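Local coordinates for protein acidocalcisomal pyrophosphatase (Trypanosoma brucei brucei, PDB 5CUY) that probably hydrolyses inorganic diphosphate to phosphate with magnesium as cofactor, and may also bind calcium, at residues Met76-Met81 / Thr132-Trp137; Leu96-Val101 / Ile124-Gly129. The protein carries 1 engineered substitution. All coordinates share one frame; numbering follows the deposited sequence.

Contact 1. Residues Met76-Met81 / Thr132-Trp137; sequences MIKKIM and TFEKFW
K78 and E134 form the salt bridge of this helix pair: K78 NZ lies 2.9 Å from E134 OE2, on the syn side of the carboxylate, and the two side chains cross at about a right angle. The lysine reaches this far because CG stands anti to the backbone N (chi1 -163°) and the chain runs on extended. Its methylenes are laid over W137 on the way, with CG 3.7 Å from the centroid of the five-membered ring in a CH-pi contact. I77 CG2 meets the same indole at its edge, 3.7 Å from W137 CH2. Deeper in, M81 CG lies 3.6 Å from W137 CZ3, and the bends at chi2 and chi3 carry CE to the edge of F136. F133 fills the neighbouring place, its CZ 3.9 Å from M81 CB and its ring edge turned to K78 CG. F85 meets both phenylalanines from further along helix 74-86, and N255 of a second subunit packs on I77 and M81. The contact illustrates how one amphipathic lysine can serve two chemistries: its hydrocarbon part shields an indole, and its charge is answered at the rim of an aromatic and thioether interior.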
loop_
_atom_site.group_PDB
_atom_site.type_symbol
_atom_site.label_atom_id
_atom_site.label_comp_id
_atom_site.label_asym_id
_atom_site.label_seq_id
_atom_site.Cartn_x
_atom_site.Cartn_y
_atom_site.Cartn_z
ATOM N N MET D 76 30.238 35.797 21.359
ATOM C CA MET D 76 29.756 34.462 21.718
ATOM C C MET D 76 30.652 33.390 21.111
ATOM O O MET D 76 30.894 32.348 21.718
ATOM C CB MET D 76 28.294 34.245 21.255
ATOM C CG MET D 76 27.322 35.128 21.989
ATOM S SD MET D 76 25.703 35.387 21.165
ATOM C CE MET D 76 24.987 33.769 21.192
ATOM N N ILE D 77 31.136 33.641 19.913
ATOM C CA ILE D 77 31.964 32.684 19.261
ATOM C C ILE D 77 33.267 32.578 20.031
ATOM O O ILE D 77 33.768 31.475 20.249
ATOM C CB ILE D 77 32.167 33.092 17.792
ATOM C CG1 ILE D 77 30.847 32.853 17.029
ATOM C CG2 ILE D 77 33.321 32.308 17.161
ATOM C CD1 ILE D 77 30.784 33.565 15.672
ATOM N N LYS D 78 33.788 33.715 20.490
ATOM C CA LYS D 78 35.039 33.716 21.247
ATOM C C LYS D 78 34.928 32.842 22.493
ATOM O O LYS D 78 35.879 32.116 22.837
ATOM C CB LYS D 78 35.442 35.141 21.673
ATOM C CG LYS D 78 36.928 35.295 22.111
ATOM C CD LYS D 78 37.183 36.679 22.707
ATOM C CE LYS D 78 38.620 36.859 23.205
ATOM N NZ LYS D 78 38.691 37.914 24.273
ATOM N N LYS D 79 33.778 32.924 23.163
ATOM C CA LYS D 79 33.548 32.139 24.345
ATOM C C LYS D 79 33.663 30.643 24.010
ATOM O O LYS D 79 34.430 29.910 24.657
ATOM C CB LYS D 79 32.177 32.454 24.900
ATOM C CG LYS D 79 32.060 33.834 25.479
ATOM C CD LYS D 79 32.201 33.833 27.007
ATOM C CE LYS D 79 32.165 35.262 27.658
ATOM N NZ LYS D 79 33.495 35.959 27.665
ATOM N N ILE D 80 32.931 30.206 22.980
ATOM C CA ILE D 80 32.901 28.814 22.566
ATOM C C ILE D 80 34.267 28.386 22.066
ATOM O O ILE D 80 34.707 27.248 22.247
ATOM C CB ILE D 80 31.878 28.638 21.426
ATOM C CG1 ILE D 80 30.510 29.122 21.893
ATOM C CG2 ILE D 80 31.837 27.230 20.964
ATOM C CD1 ILE D 80 29.916 28.324 22.981
ATOM N N MET D 81 34.937 29.304 21.389
ATOM C CA MET D 81 36.246 28.999 20.853
ATOM C C MET D 81 37.258 28.796 21.973
ATOM O O MET D 81 38.063 27.879 21.918
ATOM C CB MET D 81 36.731 30.119 19.940
ATOM C CG MET D 81 36.076 30.157 18.570
ATOM S SD MET D 81 36.450 28.758 17.546
ATOM C CE MET D 81 38.045 29.208 16.848
ATOM N N THR D 132 49.036 31.397 23.297
ATOM C CA THR D 132 47.901 31.585 24.178
ATOM C C THR D 132 46.614 31.611 23.360
ATOM O O THR D 132 46.645 31.882 22.155
ATOM C CB THR D 132 47.985 32.921 24.921
ATOM O OG1 THR D 132 47.925 33.993 23.961
ATOM C CG2 THR D 132 49.281 33.009 25.739
ATOM N N PHE D 133 45.485 31.329 24.002
ATOM C CA PHE D 133 44.241 31.394 23.266
ATOM C C PHE D 133 44.084 32.771 22.598
ATOM O O PHE D 133 43.647 32.822 21.450
ATOM C CB PHE D 133 43.018 31.129 24.150
ATOM C CG PHE D 133 41.725 31.397 23.448
ATOM C CD1 PHE D 133 41.339 30.610 22.351
ATOM C CD2 PHE D 133 40.945 32.511 23.788
ATOM C CE1 PHE D 133 40.187 30.939 21.582
ATOM C CE2 PHE D 133 39.806 32.841 23.036
ATOM C CZ PHE D 133 39.432 32.042 21.920
ATOM N N GLU D 134 44.454 33.852 23.298
ATOM C CA GLU D 134 44.344 35.220 22.783
ATOM C C GLU D 134 45.108 35.435 21.494
ATOM O O GLU D 134 44.642 36.116 20.550
ATOM C CB GLU D 134 44.863 36.247 23.798
ATOM C CG GLU D 134 43.829 36.823 24.768
ATOM C CD GLU D 134 42.622 37.456 24.078
ATOM O OE1 GLU D 134 42.779 38.039 22.976
ATOM O OE2 GLU D 134 41.516 37.370 24.650
ATOM N N LYS D 135 46.310 34.884 21.477
ATOM C CA LYS D 135 47.160 34.997 20.324
ATOM C C LYS D 135 46.505 34.193 19.183
ATOM O O LYS D 135 46.493 34.633 18.022
ATOM C CB LYS D 135 48.538 34.443 20.679
ATOM C CG LYS D 135 49.696 35.133 19.982
ATOM C CD LYS D 135 50.439 36.114 20.941
ATOM C CE LYS D 135 51.975 35.808 21.030
ATOM N NZ LYS D 135 52.555 36.041 22.414
ATOM N N PHE D 136 45.974 33.015 19.517
ATOM C CA PHE D 136 45.329 32.151 18.539
ATOM C C PHE D 136 44.124 32.899 17.983
ATOM O O PHE D 136 44.019 33.110 16.775
ATOM C CB PHE D 136 44.881 30.824 19.186
ATOM C CG PHE D 136 44.096 29.921 18.260
ATOM C CD1 PHE D 136 44.697 29.334 17.156
ATOM C CD2 PHE D 136 42.711 29.742 18.440
ATOM C CE1 PHE D 136 43.915 28.585 16.227
ATOM C CE2 PHE D 136 41.921 28.999 17.524
ATOM C CZ PHE D 136 42.515 28.430 16.429
ATOM N N TRP D 137 43.223 33.303 18.875
ATOM C CA TRP D 137 42.031 34.025 18.469
ATOM C C TRP D 137 42.363 35.139 17.494
ATOM O O TRP D 137 41.755 35.248 16.428
ATOM C CB TRP D 137 41.346 34.642 19.664
ATOM C CG TRP D 137 40.075 35.365 19.319
ATOM C CD1 TRP D 137 39.743 36.649 19.668
ATOM C CD2 TRP D 137 38.905 34.809 18.707
ATOM N NE1 TRP D 137 38.448 36.907 19.333
ATOM C CE2 TRP D 137 37.910 35.794 18.743
ATOM C CE3 TRP D 137 38.601 33.569 18.145
ATOM C CZ2 TRP D 137 36.639 35.576 18.244
ATOM C CZ3 TRP D 137 37.347 33.356 17.659
ATOM C CH2 TRP D 137 36.380 34.345 17.709
#

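Contact 2. Residues Leu96-Val101 / Ile124-Gly129; sequences LTPDKV and INAIDG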
loop_
_atom_site.group_PDB
_atom_site.type_symbol
_atom_site.label_atom_id
_atom_site.label_comp_id
_atom_site.label_asym_id
_atom_site.label_seq_id
_atom_site.Cartn_x
_atom_site.Cartn_y
_atom_site.Cartn_z
ATOM N N LEU D 96 49.336 26.679 24.254
ATOM C CA LEU D 96 49.536 25.470 23.452
ATOM C C LEU D 96 50.775 25.627 22.604
ATOM O O LEU D 96 51.185 26.752 22.302
ATOM C CB LEU D 96 48.360 25.213 22.518
ATOM C CG LEU D 96 47.001 24.835 23.088
ATOM C CD1 LEU D 96 45.976 24.720 21.927
ATOM C CD2 LEU D 96 47.140 23.545 23.867
ATOM N N THR D 97 51.376 24.507 22.220
ATOM C CA THR D 97 52.567 24.554 21.376
ATOM C C THR D 97 52.065 24.566 19.928
ATOM O O THR D 97 51.061 23.915 19.614
ATOM C CB THR D 97 53.468 23.331 21.611
ATOM O OG1 THR D 97 52.777 22.132 21.221
ATOM C CG2 THR D 97 53.832 23.245 23.080
ATOM N N PRO D 98 52.766 25.290 19.029
ATOM C CA PRO D 98 52.398 25.406 17.612
ATOM C C PRO D 98 51.845 24.117 16.992
ATOM O O PRO D 98 50.919 24.162 16.167
ATOM C CB PRO D 98 53.704 25.859 16.954
ATOM C CG PRO D 98 54.352 26.672 18.023
ATOM C CD PRO D 98 54.130 25.811 19.250
ATOM N N ASP D 99 52.389 22.970 17.397
ATOM C CA ASP D 99 51.910 21.738 16.828
ATOM C C ASP D 99 50.508 21.396 17.288
ATOM O O ASP D 99 49.715 20.888 16.500
ATOM C CB ASP D 99 52.911 20.614 17.087
ATOM C CG ASP D 99 53.794 20.341 15.849
ATOM O OD1 ASP D 99 54.477 21.296 15.377
ATOM O OD2 ASP D 99 53.788 19.187 15.333
ATOM N N LYS D 100 50.192 21.691 18.550
ATOM C CA LYS D 100 48.842 21.456 19.096
ATOM C C LYS D 100 47.855 22.453 18.454
ATOM O O LYS D 100 46.673 22.158 18.240
ATOM C CB LYS D 100 48.834 21.653 20.614
ATOM C CG LYS D 100 49.173 20.428 21.387
ATOM C CD LYS D 100 48.160 19.325 21.085
ATOM C CE LYS D 100 48.641 17.943 21.599
ATOM N NZ LYS D 100 47.732 16.817 21.188
ATOM N N VAL D 101 48.373 23.636 18.157
ATOM C CA VAL D 101 47.591 24.669 17.548
ATOM C C VAL D 101 47.173 24.198 16.155
ATOM O O VAL D 101 46.085 24.503 15.699
ATOM C CB VAL D 101 48.378 26.016 17.475
ATOM C CG1 VAL D 101 47.523 27.072 16.772
ATOM C CG2 VAL D 101 48.739 26.511 18.888
ATOM N N ILE D 124 51.606 33.901 13.857
ATOM C CA ILE D 124 51.203 33.867 15.263
ATOM C C ILE D 124 52.256 34.444 16.202
ATOM O O ILE D 124 51.923 35.163 17.141
ATOM C CB ILE D 124 50.874 32.423 15.744
ATOM C CG1 ILE D 124 49.389 32.121 15.532
ATOM C CG2 ILE D 124 51.169 32.274 17.216
ATOM C CD1 ILE D 124 48.887 30.898 16.275
ATOM N N ASN D 125 53.519 34.124 15.947
ATOM C CA ASN D 125 54.632 34.580 16.778
ATOM C C ASN D 125 54.559 34.076 18.215
ATOM O O ASN D 125 53.981 34.705 19.103
ATOM C CB ASN D 125 54.823 36.138 16.730
ATOM C CG ASN D 125 53.715 36.966 17.476
ATOM O OD1 ASN D 125 52.964 37.730 16.846
ATOM N ND2 ASN D 125 53.656 36.846 18.805
ATOM N N ALA D 126 55.131 32.897 18.424
ATOM C CA ALA D 126 55.174 32.304 19.749
ATOM C C ALA D 126 56.536 32.696 20.300
ATOM O O ALA D 126 57.538 32.024 20.018
ATOM C CB ALA D 126 55.056 30.790 19.650
ATOM N N ILE D 127 56.568 33.789 21.064
ATOM C CA ILE D 127 57.813 34.323 21.648
ATOM C C ILE D 127 58.518 33.382 22.620
ATOM O O ILE D 127 59.393 33.812 23.372
ATOM C CB ILE D 127 57.571 35.651 22.432
ATOM C CG1 ILE D 127 56.063 35.929 22.550
ATOM C CG2 ILE D 127 58.352 36.800 21.793
ATOM C CD1 ILE D 127 55.293 34.938 23.432
ATOM N N ASP D 128 58.147 32.107 22.601
ATOM C CA ASP D 128 58.732 31.135 23.509
ATOM C C ASP D 128 58.147 29.781 23.167
ATOM O O ASP D 128 58.253 28.832 23.939
ATOM C CB ASP D 128 58.378 31.530 24.946
ATOM C CG ASP D 128 56.993 32.176 25.052
ATOM O OD1 ASP D 128 56.242 32.169 24.036
ATOM O OD2 ASP D 128 56.657 32.689 26.151
ATOM N N GLY D 129 57.535 29.707 21.989
ATOM C CA GLY D 129 56.880 28.489 21.545
ATOM C C GLY D 129 55.503 28.328 22.195
ATOM O O GLY D 129 54.811 27.342 21.949
#
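P98 and G129 meet where the start of helix 98-107 comes up against the turn that precedes helix 133-142. The CD methylene of the proline does the touching: P98 CD lies 3.2 Å from G129 O, and the same carbonyl oxygen is 3.6 Å from T97 CA. No hydrogen bond joins the two segments, so the fit depends on backbone shape and on a few apolar groups. G129 adopts a positive phi of 79°, a conformation readily available to glycine, and closes a tight turn through the bond from G129 N to A126 O, 3.0 Å long. A126 presents its methyl toward the proline, although CB and P98 CG only just meet at 4.5 Å. One helical turn on from T97, V101 crosses I124 obliquely. V101 sets CG1 anti to its backbone N (chi1 178°), the branch that approaches I124 CD1 to 4.1 Å; I124 answers with an extended chi2 that carries its terminal methyl forward, with chi1 at -91°, away from a staggered value. T97 occupies the N-cap position, and its carbonyl oxygen receives V101 N in the first turn of the helix. L96 is paired with V131 by backbone hydrogen bonding, and its buried side chain turns to F88 and D89, while V131 also packs on V101 and I124. Two helix-loop-helix units, joined through their loops by a short backbone pairing and apolar residues, are the hallmark of paired EF-hands, and the arrangement here is consistent with that fold.

Contacts 1 and 2 are parts of one helical module, with centres about 15 Å apart. Contact 1 joins its first and last helices, 74-86 and 133-142; contact 2, formed within the intervening sequence, joins the start of helix 98-107 to the end of helix 114-124 and the loop after it. One direct bridge is F136, whose CD1 packs 3.6 Å from V101 CG1, so that the same ring belongs to contact 1 and touches contact 2; next to it K135 CG lies 3.6 Å from I124 O. The centres lie about 47 and 51 Å from the centre of the chain, far from the magnesium held by D291, D296 and D328, which places both contacts in a peripheral module and not at the catalytic centre.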